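Local coordinates for protein MaoC-like dehydratase (Rhodospirillum rubrum, PDB 3EXZ) that probably acts as a hot-dog-fold dehydratase (hydratase) of the MaoC family, a lyase whose natural substrate is not established, at residues V10-V21 and G95-A106; P114-S123 and R135-R144. All coordinates share one frame; numbering follows the deposited sequence.

Contact 1 (V10-V21 and G95-A106); sequences VGDRFDSARHRV and GDELHVETTVLA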
loop_
_atom_site.group_PDB
_atom_site.type_symbol
_atom_site.label_atom_id
_atom_site.label_comp_id
_atom_site.label_asym_id
_atom_site.label_seq_id
_atom_site.Cartn_x
_atom_site.Cartn_y
_atom_site.Cartn_z
ATOM N N VAL A 10 5.439 -19.513 14.658
ATOM C CA VAL A 10 6.441 -19.198 13.645
ATOM C C VAL A 10 6.485 -20.360 12.641
ATOM O O VAL A 10 6.583 -21.529 13.030
ATOM C CB VAL A 10 7.842 -19.027 14.302
ATOM C CG1 VAL A 10 8.914 -18.824 13.235
ATOM C CG2 VAL A 10 7.810 -17.845 15.276
ATOM N N GLY A 11 6.387 -20.029 11.356
ATOM C CA GLY A 11 6.422 -21.035 10.310
ATOM C C GLY A 11 5.053 -21.370 9.744
ATOM O O GLY A 11 4.943 -22.044 8.718
ATOM N N ASP A 12 3.999 -20.915 10.413
ATOM C CA ASP A 12 2.650 -21.196 9.929
ATOM C C ASP A 12 2.411 -20.574 8.562
ATOM O O ASP A 12 2.733 -19.411 8.327
ATOM C CB ASP A 12 1.593 -20.696 10.919
ATOM C CG ASP A 12 1.429 -21.620 12.107
ATOM O OD1 ASP A 12 1.736 -22.827 11.960
ATOM O OD2 ASP A 12 0.975 -21.152 13.173
ATOM N N ARG A 13 1.841 -21.366 7.663
ATOM C CA ARG A 13 1.556 -20.920 6.313
ATOM C C ARG A 13 0.050 -20.852 6.076
ATOM O O ARG A 13 -0.693 -21.737 6.494
ATOM C CB ARG A 13 2.213 -21.874 5.309
ATOM C CG ARG A 13 3.738 -21.828 5.292
ATOM C CD ARG A 13 4.316 -22.991 4.486
ATOM N NE ARG A 13 5.772 -23.098 4.600
ATOM C CZ ARG A 13 6.414 -23.732 5.582
ATOM N NH1 ARG A 13 5.738 -24.333 6.552
ATOM N NH2 ARG A 13 7.741 -23.755 5.597
ATOM N N PHE A 14 -0.386 -19.777 5.421
ATOM C CA PHE A 14 -1.798 -19.565 5.098
ATOM C C PHE A 14 -1.956 -19.242 3.620
ATOM O O PHE A 14 -1.107 -18.586 3.015
ATOM C CB PHE A 14 -2.376 -18.416 5.921
ATOM C CG PHE A 14 -2.375 -18.674 7.388
ATOM C CD1 PHE A 14 -3.390 -19.422 7.979
ATOM C CD2 PHE A 14 -1.310 -18.253 8.168
ATOM C CE1 PHE A 14 -3.332 -19.754 9.327
ATOM C CE2 PHE A 14 -1.243 -18.582 9.518
ATOM C CZ PHE A 14 -2.256 -19.332 10.096
ATOM N N ASP A 15 -3.067 -19.687 3.050
ATOM C CA ASP A 15 -3.321 -19.469 1.647
ATOM C C ASP A 15 -4.677 -18.890 1.374
ATOM O O ASP A 15 -5.669 -19.315 1.958
ATOM C CB ASP A 15 -3.118 -20.769 0.894
ATOM C CG ASP A 15 -1.916 -20.705 0.005
ATOM O OD1 ASP A 15 -2.075 -20.292 -1.165
ATOM O OD2 ASP A 15 -0.809 -21.036 0.481
ATOM N N SER A 16 -4.727 -17.911 0.484
ATOM C CA SER A 16 -5.986 -17.264 0.158
ATOM C C SER A 16 -6.638 -17.901 -1.062
ATOM O O SER A 16 -6.040 -18.746 -1.736
ATOM C CB SER A 16 -5.743 -15.782 -0.176
ATOM O OG SER A 16 -5.274 -15.618 -1.515
ATOM N N ALA A 17 -7.885 -17.502 -1.309
ATOM C CA ALA A 17 -8.594 -17.929 -2.502
ATOM C C ALA A 17 -8.005 -17.038 -3.632
ATOM O O ALA A 17 -7.143 -16.170 -3.393
ATOM C CB ALA A 17 -10.086 -17.724 -2.368
ATOM N N ARG A 18 -8.493 -17.235 -4.848
ATOM C CA ARG A 18 -7.962 -16.554 -6.015
ATOM C C ARG A 18 -8.748 -15.357 -6.477
ATOM O O ARG A 18 -9.918 -15.209 -6.148
ATOM C CB ARG A 18 -7.821 -17.584 -7.156
ATOM C CG ARG A 18 -6.399 -18.119 -7.386
ATOM C CD ARG A 18 -6.244 -19.589 -7.020
ATOM N NE ARG A 18 -5.695 -19.784 -5.679
ATOM C CZ ARG A 18 -4.611 -20.514 -5.408
ATOM N NH1 ARG A 18 -3.943 -21.118 -6.386
ATOM N NH2 ARG A 18 -4.194 -20.646 -4.154
ATOM N N HIS A 19 -8.087 -14.484 -7.221
ATOM C CA HIS A 19 -8.759 -13.312 -7.745
ATOM C C HIS A 19 -8.200 -13.023 -9.135
ATOM O O HIS A 19 -6.981 -13.017 -9.335
ATOM C CB HIS A 19 -8.556 -12.109 -6.817
ATOM C CG HIS A 19 -9.115 -10.829 -7.350
ATOM N ND1 HIS A 19 -10.426 -10.447 -7.165
ATOM C CD2 HIS A 19 -8.530 -9.835 -8.061
ATOM C CE1 HIS A 19 -10.623 -9.268 -7.731
ATOM N NE2 HIS A 19 -9.487 -8.878 -8.285
ATOM N N ARG A 20 -9.094 -12.820 -10.101
ATOM C CA ARG A 20 -8.664 -12.523 -11.462
ATOM C C ARG A 20 -8.643 -11.011 -11.740
ATOM O O ARG A 20 -9.641 -10.308 -11.546
ATOM C CB ARG A 20 -9.573 -13.214 -12.490
ATOM C CG ARG A 20 -8.891 -13.430 -13.834
ATOM C CD ARG A 20 -9.837 -14.017 -14.869
ATOM N NE ARG A 20 -9.176 -14.208 -16.158
ATOM C CZ ARG A 20 -8.309 -15.181 -16.422
ATOM N NH1 ARG A 20 -7.994 -16.067 -15.483
ATOM N NH2 ARG A 20 -7.747 -15.263 -17.625
ATOM N N VAL A 21 -7.491 -10.517 -12.188
ATOM C CA VAL A 21 -7.336 -9.096 -12.504
ATOM C C VAL A 21 -7.675 -8.798 -13.968
ATOM O O VAL A 21 -7.049 -9.334 -14.886
ATOM C CB VAL A 21 -5.890 -8.605 -12.243
ATOM C CG1 VAL A 21 -5.813 -7.099 -12.450
ATOM C CG2 VAL A 21 -5.466 -8.950 -10.824
ATOM N N GLY A 95 -5.633 -10.330 -16.835
ATOM C CA GLY A 95 -5.766 -11.764 -17.050
ATOM C C GLY A 95 -5.077 -12.598 -15.979
ATOM O O GLY A 95 -5.242 -13.819 -15.936
ATOM N N ASP A 96 -4.334 -11.949 -15.089
ATOM C CA ASP A 96 -3.602 -12.667 -14.052
ATOM C C ASP A 96 -4.460 -13.220 -12.923
ATOM O O ASP A 96 -5.386 -12.556 -12.468
ATOM C CB ASP A 96 -2.508 -11.754 -13.451
ATOM C CG ASP A 96 -1.216 -11.718 -14.280
ATOM O OD1 ASP A 96 -1.174 -12.315 -15.377
ATOM O OD2 ASP A 96 -0.237 -11.079 -13.822
ATOM N N GLU A 97 -4.182 -14.455 -12.511
ATOM C CA GLU A 97 -4.887 -15.039 -11.375
ATOM C C GLU A 97 -3.970 -14.872 -10.166
ATOM O O GLU A 97 -2.874 -15.442 -10.114
ATOM C CB GLU A 97 -5.162 -16.528 -11.561
ATOM C CG GLU A 97 -6.300 -16.829 -12.511
ATOM C CD GLU A 97 -7.654 -16.896 -11.825
ATOM O OE1 GLU A 97 -7.742 -17.569 -10.779
ATOM O OE2 GLU A 97 -8.623 -16.286 -12.335
ATOM N N LEU A 98 -4.414 -14.085 -9.196
ATOM C CA LEU A 98 -3.632 -13.862 -7.999
ATOM C C LEU A 98 -4.193 -14.586 -6.780
ATOM O O LEU A 98 -5.412 -14.756 -6.629
ATOM C CB LEU A 98 -3.583 -12.363 -7.648
ATOM C CG LEU A 98 -3.202 -11.371 -8.759
ATOM C CD1 LEU A 98 -3.158 -9.949 -8.208
ATOM C CD2 LEU A 98 -1.852 -11.763 -9.354
ATOM N N HIS A 99 -3.281 -15.036 -5.929
ATOM C CA HIS A 99 -3.647 -15.617 -4.652
ATOM C C HIS A 99 -2.488 -15.248 -3.727
ATOM O O HIS A 99 -1.378 -14.956 -4.189
ATOM C CB HIS A 99 -3.848 -17.127 -4.704
ATOM C CG HIS A 99 -2.581 -17.893 -4.798
ATOM N ND1 HIS A 99 -1.837 -17.956 -5.955
ATOM C CD2 HIS A 99 -1.896 -18.592 -3.865
ATOM C CE1 HIS A 99 -0.745 -18.662 -5.730
ATOM N NE2 HIS A 99 -0.756 -19.058 -4.469
ATOM N N VAL A 100 -2.734 -15.237 -2.424
ATOM C CA VAL A 100 -1.679 -14.870 -1.500
ATOM C C VAL A 100 -1.240 -16.007 -0.600
ATOM O O VAL A 100 -2.071 -16.775 -0.105
ATOM C CB VAL A 100 -2.116 -13.689 -0.603
ATOM C CG1 VAL A 100 -0.911 -13.162 0.195
ATOM C CG2 VAL A 100 -2.735 -12.583 -1.456
ATOM N N GLU A 101 0.079 -16.132 -0.433
ATOM C CA GLU A 101 0.666 -17.134 0.465
ATOM C C GLU A 101 1.357 -16.400 1.638
ATOM O O GLU A 101 2.372 -15.721 1.459
ATOM C CB GLU A 101 1.667 -18.023 -0.283
ATOM C CG GLU A 101 0.989 -19.127 -1.080
ATOM C CD GLU A 101 1.957 -19.920 -1.943
ATOM O OE1 GLU A 101 3.177 -19.891 -1.652
ATOM O OE2 GLU A 101 1.494 -20.571 -2.913
ATOM N N THR A 102 0.814 -16.547 2.844
ATOM C CA THR A 102 1.357 -15.855 4.011
ATOM C C THR A 102 2.088 -16.758 5.002
ATOM O O THR A 102 1.622 -17.852 5.316
ATOM C CB THR A 102 0.214 -15.078 4.748
ATOM O OG1 THR A 102 -0.488 -14.256 3.805
ATOM C CG2 THR A 102 0.780 -14.172 5.853
ATOM N N THR A 103 3.245 -16.298 5.472
ATOM C CA THR A 103 4.038 -17.057 6.440
ATOM C C THR A 103 4.325 -16.216 7.684
ATOM O O THR A 103 4.694 -15.046 7.570
ATOM C CB THR A 103 5.422 -17.487 5.861
ATOM O OG1 THR A 103 5.237 -18.214 4.641
ATOM C CG2 THR A 103 6.189 -18.370 6.867
ATOM N N VAL A 104 4.123 -16.804 8.865
ATOM C CA VAL A 104 4.425 -16.134 10.135
ATOM C C VAL A 104 5.950 -16.301 10.326
ATOM O O VAL A 104 6.465 -17.423 10.405
ATOM C CB VAL A 104 3.687 -16.791 11.321
ATOM C CG1 VAL A 104 3.992 -16.026 12.610
ATOM C CG2 VAL A 104 2.186 -16.800 11.050
ATOM N N LEU A 105 6.663 -15.182 10.404
ATOM C CA LEU A 105 8.116 -15.182 10.545
ATOM C C LEU A 105 8.567 -15.004 11.978
ATOM O O LEU A 105 9.663 -15.425 12.351
ATOM C CB LEU A 105 8.734 -14.061 9.691
ATOM C CG LEU A 105 8.548 -14.078 8.165
ATOM C CD1 LEU A 105 9.521 -13.090 7.516
ATOM C CD2 LEU A 105 8.799 -15.486 7.637
ATOM N N ALA A 106 7.715 -14.367 12.773
ATOM C CA ALA A 106 8.023 -14.110 14.169
ATOM C C ALA A 106 6.798 -13.645 14.961
ATOM O O ALA A 106 5.877 -13.041 14.403
ATOM C CB ALA A 106 9.136 -13.039 14.264
HETATM O O HOH W 1 -2.286 -15.715 2.762
#

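Contact 2 (P114-S123 and R135-R144); sequences PDRAIVTCQS and RSTAKVVVFR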
loop_
_atom_site.group_PDB
_atom_site.type_symbol
_atom_site.label_atom_id
_atom_site.label_comp_id
_atom_site.label_asym_id
_atom_site.label_seq_id
_atom_site.Cartn_x
_atom_site.Cartn_y
_atom_site.Cartn_z
ATOM N N PRO A 114 0.727 -7.744 27.862
ATOM C CA PRO A 114 0.772 -9.172 27.567
ATOM C C PRO A 114 -0.402 -9.886 26.922
ATOM O O PRO A 114 -0.294 -11.071 26.605
ATOM C CB PRO A 114 1.213 -9.791 28.888
ATOM C CG PRO A 114 0.595 -8.889 29.913
ATOM C CD PRO A 114 0.719 -7.495 29.323
ATOM N N ASP A 115 -1.497 -9.174 26.704
ATOM C CA ASP A 115 -2.634 -9.800 26.048
ATOM C C ASP A 115 -2.574 -9.658 24.521
ATOM O O ASP A 115 -3.542 -9.981 23.826
ATOM C CB ASP A 115 -3.961 -9.225 26.576
ATOM C CG ASP A 115 -4.135 -7.746 26.275
ATOM O OD1 ASP A 115 -3.123 -7.025 26.151
ATOM O OD2 ASP A 115 -5.303 -7.311 26.177
ATOM N N ARG A 116 -1.428 -9.217 24.004
ATOM C CA ARG A 116 -1.262 -9.007 22.570
ATOM C C ARG A 116 0.207 -9.141 22.167
ATOM O O ARG A 116 1.100 -9.059 23.009
ATOM C CB ARG A 116 -1.772 -7.612 22.204
ATOM C CG ARG A 116 -0.872 -6.498 22.696
ATOM C CD ARG A 116 -1.184 -5.193 22.008
ATOM N NE ARG A 116 -2.042 -4.338 22.818
ATOM C CZ ARG A 116 -2.442 -3.126 22.453
ATOM N NH1 ARG A 116 -2.068 -2.626 21.281
ATOM N NH2 ARG A 116 -3.202 -2.407 23.267
ATOM N N ALA A 117 0.439 -9.339 20.874
ATOM C CA ALA A 117 1.783 -9.502 20.328
ATOM C C ALA A 117 1.842 -8.910 18.932
ATOM O O ALA A 117 0.807 -8.722 18.290
ATOM C CB ALA A 117 2.136 -11.004 20.251
ATOM N N ILE A 118 3.052 -8.591 18.477
ATOM C CA ILE A 118 3.240 -8.093 17.121
ATOM C C ILE A 118 3.717 -9.318 16.335
ATOM O O ILE A 118 4.781 -9.882 16.605
ATOM C CB ILE A 118 4.267 -6.948 17.061
ATOM C CG1 ILE A 118 3.575 -5.645 17.469
ATOM C CG2 ILE A 118 4.846 -6.834 15.661
ATOM C CD1 ILE A 118 4.525 -4.491 17.667
ATOM N N VAL A 119 2.890 -9.746 15.384
ATOM C CA VAL A 119 3.182 -10.905 14.556
ATOM C C VAL A 119 3.660 -10.453 13.186
ATOM O O VAL A 119 2.961 -9.713 12.488
ATOM C CB VAL A 119 1.918 -11.805 14.375
ATOM C CG1 VAL A 119 2.269 -13.067 13.583
ATOM C CG2 VAL A 119 1.336 -12.173 15.741
ATOM N N THR A 120 4.859 -10.888 12.815
ATOM C CA THR A 120 5.431 -10.545 11.524
ATOM C C THR A 120 4.925 -11.533 10.474
ATOM O O THR A 120 5.271 -12.715 10.494
ATOM C CB THR A 120 6.975 -10.585 11.567
ATOM O OG1 THR A 120 7.451 -9.629 12.524
ATOM C CG2 THR A 120 7.551 -10.239 10.208
ATOM N N CYS A 121 4.101 -11.039 9.556
ATOM C CA CYS A 121 3.540 -11.874 8.503
ATOM C C CYS A 121 4.081 -11.484 7.148
ATOM O O CYS A 121 3.995 -10.320 6.749
ATOM C CB CYS A 121 2.016 -11.747 8.467
ATOM S SG CYS A 121 1.217 -12.146 10.021
ATOM N N GLN A 122 4.640 -12.457 6.443
ATOM C CA GLN A 122 5.169 -12.202 5.114
ATOM C C GLN A 122 4.209 -12.765 4.078
ATOM O O GLN A 122 4.095 -13.979 3.916
ATOM C CB GLN A 122 6.548 -12.842 4.945
ATOM C CG GLN A 122 7.178 -12.556 3.602
ATOM C CD GLN A 122 8.638 -12.946 3.541
ATOM O OE1 GLN A 122 9.521 -12.175 3.932
ATOM N NE2 GLN A 122 8.902 -14.157 3.068
ATOM N N SER A 123 3.507 -11.874 3.390
ATOM C CA SER A 123 2.564 -12.279 2.360
ATOM C C SER A 123 3.147 -12.083 0.965
ATOM O O SER A 123 3.576 -10.985 0.605
ATOM C CB SER A 123 1.271 -11.473 2.473
ATOM O OG SER A 123 0.715 -11.592 3.770
ATOM N N ARG A 135 5.377 -8.504 -2.381
ATOM C CA ARG A 135 5.754 -9.115 -1.121
ATOM C C ARG A 135 5.535 -8.021 -0.083
ATOM O O ARG A 135 6.002 -6.884 -0.232
ATOM C CB ARG A 135 7.202 -9.588 -1.075
ATOM C CG ARG A 135 7.687 -9.816 0.351
ATOM C CD ARG A 135 9.016 -10.548 0.352
ATOM N NE ARG A 135 8.867 -11.919 -0.126
ATOM C CZ ARG A 135 9.826 -12.837 -0.064
ATOM N NH1 ARG A 135 11.007 -12.531 0.465
ATOM N NH2 ARG A 135 9.605 -14.062 -0.528
ATOM N N SER A 136 4.785 -8.374 0.953
ATOM C CA SER A 136 4.478 -7.472 2.039
ATOM C C SER A 136 4.870 -8.167 3.344
ATOM O O SER A 136 4.235 -9.139 3.750
ATOM C CB SER A 136 2.979 -7.141 2.019
ATOM O OG SER A 136 2.632 -6.213 3.029
ATOM N N THR A 137 5.954 -7.703 3.971
ATOM C CA THR A 137 6.398 -8.245 5.259
ATOM C C THR A 137 5.781 -7.254 6.250
ATOM O O THR A 137 6.328 -6.187 6.531
ATOM C CB THR A 137 7.925 -8.266 5.361
ATOM O OG1 THR A 137 8.444 -9.050 4.281
ATOM C CG2 THR A 137 8.366 -8.890 6.685
ATOM N N ALA A 138 4.624 -7.621 6.779
ATOM C CA ALA A 138 3.871 -6.767 7.684
ATOM C C ALA A 138 3.933 -7.132 9.151
ATOM O O ALA A 138 4.140 -8.290 9.500
ATOM C CB ALA A 138 2.378 -6.754 7.231
ATOM N N LYS A 139 3.778 -6.130 10.008
ATOM C CA LYS A 139 3.719 -6.379 11.441
ATOM C C LYS A 139 2.245 -6.133 11.798
ATOM O O LYS A 139 1.714 -5.030 11.625
ATOM C CB LYS A 139 4.629 -5.433 12.216
ATOM C CG LYS A 139 6.107 -5.704 11.984
ATOM C CD LYS A 139 6.964 -4.606 12.590
ATOM C CE LYS A 139 8.442 -4.986 12.573
ATOM N NZ LYS A 139 8.671 -6.360 13.117
ATOM N N VAL A 140 1.590 -7.177 12.289
ATOM C CA VAL A 140 0.180 -7.126 12.640
ATOM C C VAL A 140 0.029 -7.246 14.154
ATOM O O VAL A 140 0.847 -7.890 14.816
ATOM C CB VAL A 140 -0.573 -8.276 11.893
ATOM C CG1 VAL A 140 -2.054 -8.234 12.183
ATOM C CG2 VAL A 140 -0.331 -8.147 10.398
ATOM N N VAL A 141 -0.997 -6.597 14.698
ATOM C CA VAL A 141 -1.258 -6.642 16.131
ATOM C C VAL A 141 -2.296 -7.725 16.387
ATOM O O VAL A 141 -3.447 -7.620 15.952
ATOM C CB VAL A 141 -1.808 -5.298 16.665
ATOM C CG1 VAL A 141 -1.790 -5.309 18.188
ATOM C CG2 VAL A 141 -0.982 -4.142 16.122
ATOM N N VAL A 142 -1.880 -8.766 17.096
ATOM C CA VAL A 142 -2.764 -9.875 17.403
ATOM C C VAL A 142 -2.937 -10.126 18.898
ATOM O O VAL A 142 -1.964 -10.356 19.624
ATOM C CB VAL A 142 -2.254 -11.190 16.762
ATOM C CG1 VAL A 142 -3.263 -12.303 17.001
ATOM C CG2 VAL A 142 -2.013 -10.993 15.270
ATOM N N PHE A 143 -4.184 -10.075 19.346
ATOM C CA PHE A 143 -4.528 -10.323 20.742
ATOM C C PHE A 143 -4.916 -11.798 20.951
ATOM O O PHE A 143 -5.309 -12.491 20.009
ATOM C CB PHE A 143 -5.735 -9.466 21.149
ATOM C CG PHE A 143 -5.449 -7.997 21.208
ATOM C CD1 PHE A 143 -5.224 -7.367 22.428
ATOM C CD2 PHE A 143 -5.421 -7.233 20.048
ATOM C CE1 PHE A 143 -4.952 -5.999 22.486
ATOM C CE2 PHE A 143 -5.150 -5.867 20.096
ATOM C CZ PHE A 143 -4.925 -5.249 21.318
ATOM N N ARG A 144 -4.782 -12.288 22.181
ATOM C CA ARG A 144 -5.211 -13.650 22.460
ATOM C C ARG A 144 -6.733 -13.597 22.693
ATOM O O ARG A 144 -7.296 -12.523 22.934
ATOM C CB ARG A 144 -4.448 -14.242 23.653
ATOM C CG ARG A 144 -4.135 -13.307 24.790
ATOM C CD ARG A 144 -2.980 -13.877 25.620
ATOM N NE ARG A 144 -3.084 -15.327 25.762
ATOM C CZ ARG A 144 -2.381 -16.062 26.622
ATOM N NH1 ARG A 144 -1.496 -15.492 27.432
ATOM N NH2 ARG A 144 -2.571 -17.374 26.673
#

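Contact 1 (V10-V21 and G95-A106)
R18 lays its guanidinium flat on the imidazole of H99, centres 3.7 Å apart and planes 22° apart, so a flat, offset stack joins the two segments on the face that also carries D15 and E101. The R18 chain bends at chi2 and chi3, which lays the guanidinium over one face of the ring. At the ring edge, D15 OD1 approaches H99 CD2 to 3.2 Å, its carboxylate nearly coplanar with the imidazole. What fixes the rotation of the ring is H99 NE2, which donates an almost straight bond (173°) to E101 OE2, meeting it from above the carboxylate plane. D15 and E101 bring two carboxylates close together, a crowding that R18 and H99 would probably ease.

A salt bridge lies nearer the G95 end: R20 NH1 donates within its own guanidinium plane to E97 OE2 at 3.2 Å, on the anti side though tilted out of the carboxylate plane.

Beneath these groups runs antiparallel pairing in two registers. From G11 to S16 it is anchored by bonds such as F14 N to T102 O; from H19 to V21 the register is shifted by one residue. S16 bridges the break. Its hydroxyl, placed between backbone N and carbonyl carbon (chi1 80°), accepts from V100 N at 2.7 Å and donates to A17 O, so it takes the place that S16 O would hold in a regular hydrogen-bonded pair.

On the opposite face V21 CG2 meets L98 CD1 at 3.6 Å, while T102 OG1 is satisfied by S123. Strand 13-20 is an outermost strand of the chain's hot-dog sheet, with strand 116-126 pairing along the other side of 97-109, while helix 57-72 packs against S16, H19, V100 and T102.

Contact 2 (P114-S123 and R135-R144)
R116 and F143 form the closest-spaced bridge of this contact, their CA atoms 4.0 Å apart, and their side chains run alongside each other. R116 CB sits over the ring face, 3.7 Å from the F143 centroid, a CH-pi contact. With CG between backbone N and carbonyl carbon (chi1 72°), the arginine stays above the ring, and F143 CZ lies under the centre of a guanidinium inclined 47° to the phenyl plane. An alanine here removes the guanidinium from over F143 CZ, which is likely to leave the ring freer to turn.

Backbone polar atoms are satisfied by reciprocal pairs: A117 with V142, V119 with V140, C121 with A138, and S123 with S136 each donate and accept across the strands. C121 N to A138 O, at 2.7 Å, is the shortest of these, and V140 N to V119 O is among the straightest. Beyond the A117-V142 pair, R144 N still reaches D115 O, from above its carbonyl plane. These strands, 116-126 and 132-143, make a beta hairpin within the antiparallel sheet of the HotDog clan.

Polar side chains find mates mostly on other strands or loops. S123 OG is bonded to T102, S136 OG to T84, and R144 NE is salt-bridged to E6. R135 has its charge partner in D124, while its guanidinium stacks on the Q122 amide with planes 16° apart, Q122 NE2 lying 3.5 Å from R135 CZ. Q122 OE1 also accepts a weak bond from T137 OG1 at 3.3 Å. On the buried face V119 CG2 touches V142 CG2 at 3.6 Å. L49 of the second subunit packs on both R116 and F143.

In the fold
Contacts 1 and 2 are two seams of one antiparallel sheet that share no strand and are separated by the 97-109/116-126 pairing. There T103 O lies 2.8 Å from Q122 N, a probable hydrogen bond, and V104 CG1 packs on V119 CG1 at 3.6 Å. Both contacts are partly buried. Contact 1, its centre about 8 Å from that of the chain, joins an outermost strand to its neighbour through a broken register, with charged groups on one face and helix 57-72 against the other. Contact 2, about 14 Å out by the same measure, pairs two inner strands without a shift and relies more on valines and an arginine-over-phenyl CH-pi contact; it alone of the two touches the second subunit.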